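Local atomic coordinates of phenylalanine ammonia-lyase (Rhodosporidium toruloides, PDB entry 1Y2M), a protein that catalyses the non-oxidative deamination of L-phenylalanine and L-tyrosine, giving trans-cinnamic acid and p-coumaric acid with release of ammonium. Residues B[270-283]-B[412-425]. Numbering follows the deposited sequence.
Sequences NGTAVSASMATLAL and NFQAAAVANTMEKT
With CG1 of Val418 anti to the backbone N (chi1 178°) and CG of Met422 beside its own N, anti to the carbonyl carbon, both side chains reach Ala279. Val418 CG1 meets Ala279 CB at 3.5 Å, tighter than usual for two carbons. The selenomethionine Met422 then folds at chi2 and chi3, which lays SE alongside Ala279, 3.8 Å from its CB, and brings CE within 3.5 Å of Ala279 O. A methyl group suits Ala279, since two larger side chains share its surface; Ala282 likewise leaves room for SE at 3.9 Å from its CB. No hydrogen bond crosses, and the nearly parallel helical segments 273-283 and 416-425, 26° apart with axes 9.6 Å from each other at closest approach, rest on apolar packing. Thr421 suits this largely apolar interface because its OG1 bonds back to Val418 O at 2.7 Å.

Ahead of the helices, Thr272 turns CG2 onto Ala415 CB, 3.6 Å away, while its OG1 bonds to Glu389. Gly271, at phi 143°, has a backbone conformation in which a side chain would collide with the preceding carbonyl, and its N lies 3.8 Å from Phe413 CB. The adjoining Asn270 probably binds cinnamate, by analogy with relatives, and Gly271 makes backbone hydrogen bonds with Ser212 and Asp214, next to Ala211 and Gly213, which the mature enzyme cross-links as the 5-imidazolinone. The pair is buried, with helix 368-391 against Val418, Thr421 and Leu283, and helix 506-560 against Ser275 and Met422.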
loop_
_atom_site.group_PDB
_atom_site.type_symbol
_atom_site.label_atom_id
_atom_site.label_comp_id
_atom_site.label_asym_id
_atom_site.label_seq_id
_atom_site.Cartn_x
_atom_site.Cartn_y
_atom_site.Cartn_z
ATOM N N ASN B 270 24.652 19.069 3.917
ATOM C CA ASN B 270 23.880 18.412 4.995
ATOM C C ASN B 270 22.690 19.276 5.281
ATOM O O ASN B 270 22.840 20.475 5.552
ATOM C CB ASN B 270 24.659 18.336 6.344
ATOM C CG ASN B 270 25.586 17.169 6.444
ATOM O OD1 ASN B 270 25.762 16.407 5.506
ATOM N ND2 ASN B 270 26.193 17.012 7.612
ATOM N N GLY B 271 21.504 18.684 5.309
ATOM C CA GLY B 271 20.317 19.458 5.635
ATOM C C GLY B 271 19.107 19.058 4.862
ATOM O O GLY B 271 19.116 18.145 4.042
ATOM N N THR B 272 18.016 19.754 5.138
ATOM C CA THR B 272 16.710 19.320 4.718
ATOM C C THR B 272 16.062 20.326 3.742
ATOM O O THR B 272 14.877 20.237 3.445
ATOM C CB THR B 272 15.770 19.107 5.912
ATOM O OG1 THR B 272 15.411 20.382 6.476
ATOM C CG2 THR B 272 16.402 18.235 6.957
ATOM N N ALA B 273 16.841 21.262 3.211
ATOM C CA ALA B 273 16.241 22.358 2.441
ATOM C C ALA B 273 15.473 21.964 1.201
ATOM O O ALA B 273 14.540 22.643 0.801
ATOM C CB ALA B 273 17.272 23.409 2.110
ATOM N N VAL B 274 15.881 20.889 0.519
ATOM C CA VAL B 274 15.240 20.552 -0.739
ATOM C C VAL B 274 13.878 19.921 -0.457
ATOM O O VAL B 274 12.863 20.331 -1.013
ATOM C CB VAL B 274 16.128 19.635 -1.553
ATOM C CG1 VAL B 274 15.426 19.238 -2.850
ATOM C CG2 VAL B 274 17.512 20.300 -1.814
ATOM N N SER B 275 13.841 18.943 0.437
ATOM C CA SER B 275 12.546 18.365 0.816
ATOM C C SER B 275 11.641 19.388 1.490
ATOM O O SER B 275 10.434 19.427 1.217
ATOM C CB SER B 275 12.743 17.151 1.715
ATOM O OG SER B 275 13.571 17.503 2.800
ATOM N N ALA B 276 12.200 20.233 2.359
ATOM C CA ALA B 276 11.383 21.299 2.974
ATOM C C ALA B 276 10.817 22.254 1.893
ATOM O O ALA B 276 9.671 22.743 1.987
ATOM C CB ALA B 276 12.182 22.055 3.993
ATOM N N SER B 277 11.644 22.589 0.914
ATOM C CA SER B 277 11.165 23.442 -0.162
ATOM C C SER B 277 9.974 22.791 -0.872
ATOM O O SER B 277 8.883 23.362 -1.019
ATOM C CB SER B 277 12.261 23.670 -1.176
ATOM O OG SER B 277 11.693 24.402 -2.245
HETATM N N MSE B 278 10.184 21.583 -1.378
HETATM C CA MSE B 278 9.103 20.934 -2.133
HETATM C C MSE B 278 7.847 20.694 -1.290
HETATM O O MSE B 278 6.701 20.826 -1.783
HETATM C CB MSE B 278 9.548 19.620 -2.759
HETATM C CG MSE B 278 8.570 19.171 -3.799
HETATM SE SE MSE B 278 9.370 17.798 -4.952
HETATM C CE MSE B 278 8.201 18.051 -6.603
ATOM N N ALA B 279 8.074 20.323 -0.035
ATOM C CA ALA B 279 7.009 20.136 0.919
ATOM C C ALA B 279 6.222 21.426 1.178
ATOM O O ALA B 279 5.001 21.391 1.316
ATOM C CB ALA B 279 7.544 19.520 2.217
ATOM N N THR B 280 6.916 22.558 1.284
ATOM C CA THR B 280 6.240 23.841 1.486
ATOM C C THR B 280 5.351 24.176 0.305
ATOM O O THR B 280 4.192 24.571 0.484
ATOM C CB THR B 280 7.260 24.978 1.708
ATOM O OG1 THR B 280 7.970 24.756 2.934
ATOM C CG2 THR B 280 6.543 26.269 1.726
ATOM N N LEU B 281 5.850 23.988 -0.919
ATOM C CA LEU B 281 5.058 24.233 -2.116
ATOM C C LEU B 281 3.842 23.319 -2.145
ATOM O O LEU B 281 2.728 23.754 -2.504
ATOM C CB LEU B 281 5.944 24.069 -3.336
ATOM C CG LEU B 281 7.043 25.151 -3.379
ATOM C CD1 LEU B 281 8.123 24.698 -4.331
ATOM C CD2 LEU B 281 6.494 26.505 -3.834
ATOM N N ALA B 282 4.052 22.055 -1.791
ATOM C CA ALA B 282 2.960 21.079 -1.812
ATOM C C ALA B 282 1.890 21.382 -0.764
ATOM O O ALA B 282 0.678 21.276 -1.018
ATOM C CB ALA B 282 3.503 19.690 -1.678
ATOM N N LEU B 283 2.324 21.812 0.416
ATOM C CA LEU B 283 1.356 22.161 1.445
ATOM C C LEU B 283 0.559 23.401 1.082
ATOM O O LEU B 283 -0.665 23.440 1.243
ATOM C CB LEU B 283 2.055 22.384 2.773
ATOM C CG LEU B 283 1.069 22.712 3.910
ATOM C CD1 LEU B 283 0.034 21.621 4.114
ATOM C CD2 LEU B 283 1.832 22.932 5.206
ATOM N N ASN B 412 20.202 16.676 12.907
ATOM C CA ASN B 412 19.155 17.582 12.400
ATOM C C ASN B 412 18.893 17.578 10.882
ATOM O O ASN B 412 17.991 18.238 10.368
ATOM C CB ASN B 412 19.373 19.014 12.903
ATOM C CG ASN B 412 19.060 19.171 14.365
ATOM O OD1 ASN B 412 18.227 18.449 14.932
ATOM N ND2 ASN B 412 19.695 20.168 14.991
ATOM N N PHE B 413 19.706 16.843 10.158
ATOM C CA PHE B 413 19.482 16.617 8.752
ATOM C C PHE B 413 18.461 15.490 8.465
ATOM O O PHE B 413 18.159 15.236 7.313
ATOM C CB PHE B 413 20.822 16.267 8.122
ATOM C CG PHE B 413 21.585 15.217 8.906
ATOM C CD1 PHE B 413 21.178 13.883 8.951
ATOM C CD2 PHE B 413 22.655 15.569 9.682
ATOM C CE1 PHE B 413 21.854 12.940 9.675
ATOM C CE2 PHE B 413 23.324 14.627 10.411
ATOM C CZ PHE B 413 22.925 13.317 10.416
ATOM N N GLN B 414 17.995 14.783 9.516
ATOM C CA GLN B 414 17.065 13.686 9.340
ATOM C C GLN B 414 15.676 14.288 9.151
ATOM O O GLN B 414 15.014 14.654 10.144
ATOM C CB GLN B 414 17.136 12.769 10.560
ATOM C CG GLN B 414 16.243 11.561 10.549
ATOM C CD GLN B 414 16.684 10.550 9.511
ATOM O OE1 GLN B 414 16.300 10.636 8.351
ATOM N NE2 GLN B 414 17.468 9.567 9.944
ATOM N N ALA B 415 15.224 14.277 7.922
ATOM C CA ALA B 415 14.052 15.105 7.527
ATOM C C ALA B 415 12.716 14.395 7.830
ATOM O O ALA B 415 11.783 14.511 7.020
ATOM C CB ALA B 415 14.104 15.543 6.076
ATOM N N ALA B 416 12.623 13.672 8.951
ATOM C CA ALA B 416 11.398 12.940 9.317
ATOM C C ALA B 416 10.245 13.896 9.561
ATOM O O ALA B 416 9.113 13.633 9.166
ATOM C CB ALA B 416 11.636 12.045 10.483
ATOM N N ALA B 417 10.527 15.072 10.081
ATOM C CA ALA B 417 9.433 16.049 10.310
ATOM C C ALA B 417 8.814 16.395 8.955
ATOM O O ALA B 417 7.576 16.450 8.846
ATOM C CB ALA B 417 9.972 17.268 10.952
ATOM N N VAL B 418 9.645 16.525 7.914
ATOM C CA VAL B 418 9.145 16.900 6.571
ATOM C C VAL B 418 8.387 15.726 5.970
ATOM O O VAL B 418 7.296 15.905 5.398
ATOM C CB VAL B 418 10.267 17.319 5.595
ATOM C CG1 VAL B 418 9.687 17.635 4.240
ATOM C CG2 VAL B 418 11.074 18.474 6.163
ATOM N N ALA B 419 8.968 14.512 6.078
ATOM C CA ALA B 419 8.345 13.344 5.471
ATOM C C ALA B 419 6.975 13.155 6.113
ATOM O O ALA B 419 5.980 12.875 5.393
ATOM C CB ALA B 419 9.178 12.150 5.717
ATOM N N ASN B 420 6.918 13.365 7.431
ATOM C CA ASN B 420 5.655 13.255 8.186
ATOM C C ASN B 420 4.558 14.108 7.595
ATOM O O ASN B 420 3.433 13.642 7.371
ATOM C CB ASN B 420 5.916 13.649 9.664
ATOM C CG ASN B 420 4.627 13.712 10.564
ATOM O OD1 ASN B 420 4.074 14.816 10.797
ATOM N ND2 ASN B 420 4.233 12.571 11.143
ATOM N N THR B 421 4.876 15.356 7.302
ATOM C CA THR B 421 3.866 16.247 6.755
ATOM C C THR B 421 3.367 15.754 5.411
ATOM O O THR B 421 2.177 15.896 5.052
ATOM C CB THR B 421 4.352 17.708 6.599
ATOM O OG1 THR B 421 5.368 17.841 5.599
ATOM C CG2 THR B 421 4.894 18.213 7.947
HETATM N N MSE B 422 4.290 15.216 4.645
HETATM C CA MSE B 422 3.942 14.789 3.259
HETATM C C MSE B 422 3.097 13.509 3.228
HETATM O O MSE B 422 2.177 13.365 2.428
HETATM C CB MSE B 422 5.193 14.638 2.466
HETATM C CG MSE B 422 5.862 15.968 2.175
HETATM SE SE MSE B 422 4.723 17.177 1.086
HETATM C CE MSE B 422 3.840 18.307 2.452
ATOM N N GLU B 423 3.419 12.561 4.112
ATOM C CA GLU B 423 2.652 11.285 4.195
ATOM C C GLU B 423 1.209 11.664 4.533
ATOM O O GLU B 423 0.272 11.211 3.837
ATOM C CB GLU B 423 3.236 10.349 5.239
ATOM C CG GLU B 423 4.670 9.902 5.013
ATOM C CD GLU B 423 4.858 8.863 3.917
ATOM O OE1 GLU B 423 4.965 7.687 4.283
ATOM O OE2 GLU B 423 4.986 9.209 2.747
ATOM N N LYS B 424 1.030 12.465 5.588
ATOM C CA LYS B 424 -0.319 12.850 6.056
ATOM C C LYS B 424 -1.073 13.661 5.018
ATOM O O LYS B 424 -2.281 13.473 4.772
ATOM C CB LYS B 424 -0.268 13.664 7.367
ATOM C CG LYS B 424 0.389 12.974 8.543
ATOM C CD LYS B 424 0.874 14.000 9.647
ATOM C CE LYS B 424 -0.071 15.177 9.786
ATOM N NZ LYS B 424 -0.011 16.316 8.768
ATOM N N THR B 425 -0.369 14.583 4.368
ATOM C CA THR B 425 -1.049 15.419 3.376
ATOM C C THR B 425 -1.503 14.549 2.201
ATOM O O THR B 425 -2.595 14.783 1.647
ATOM C CB THR B 425 -0.134 16.571 2.955
ATOM O OG1 THR B 425 0.170 17.376 4.108
ATOM C CG2 THR B 425 -0.755 17.449 1.816
#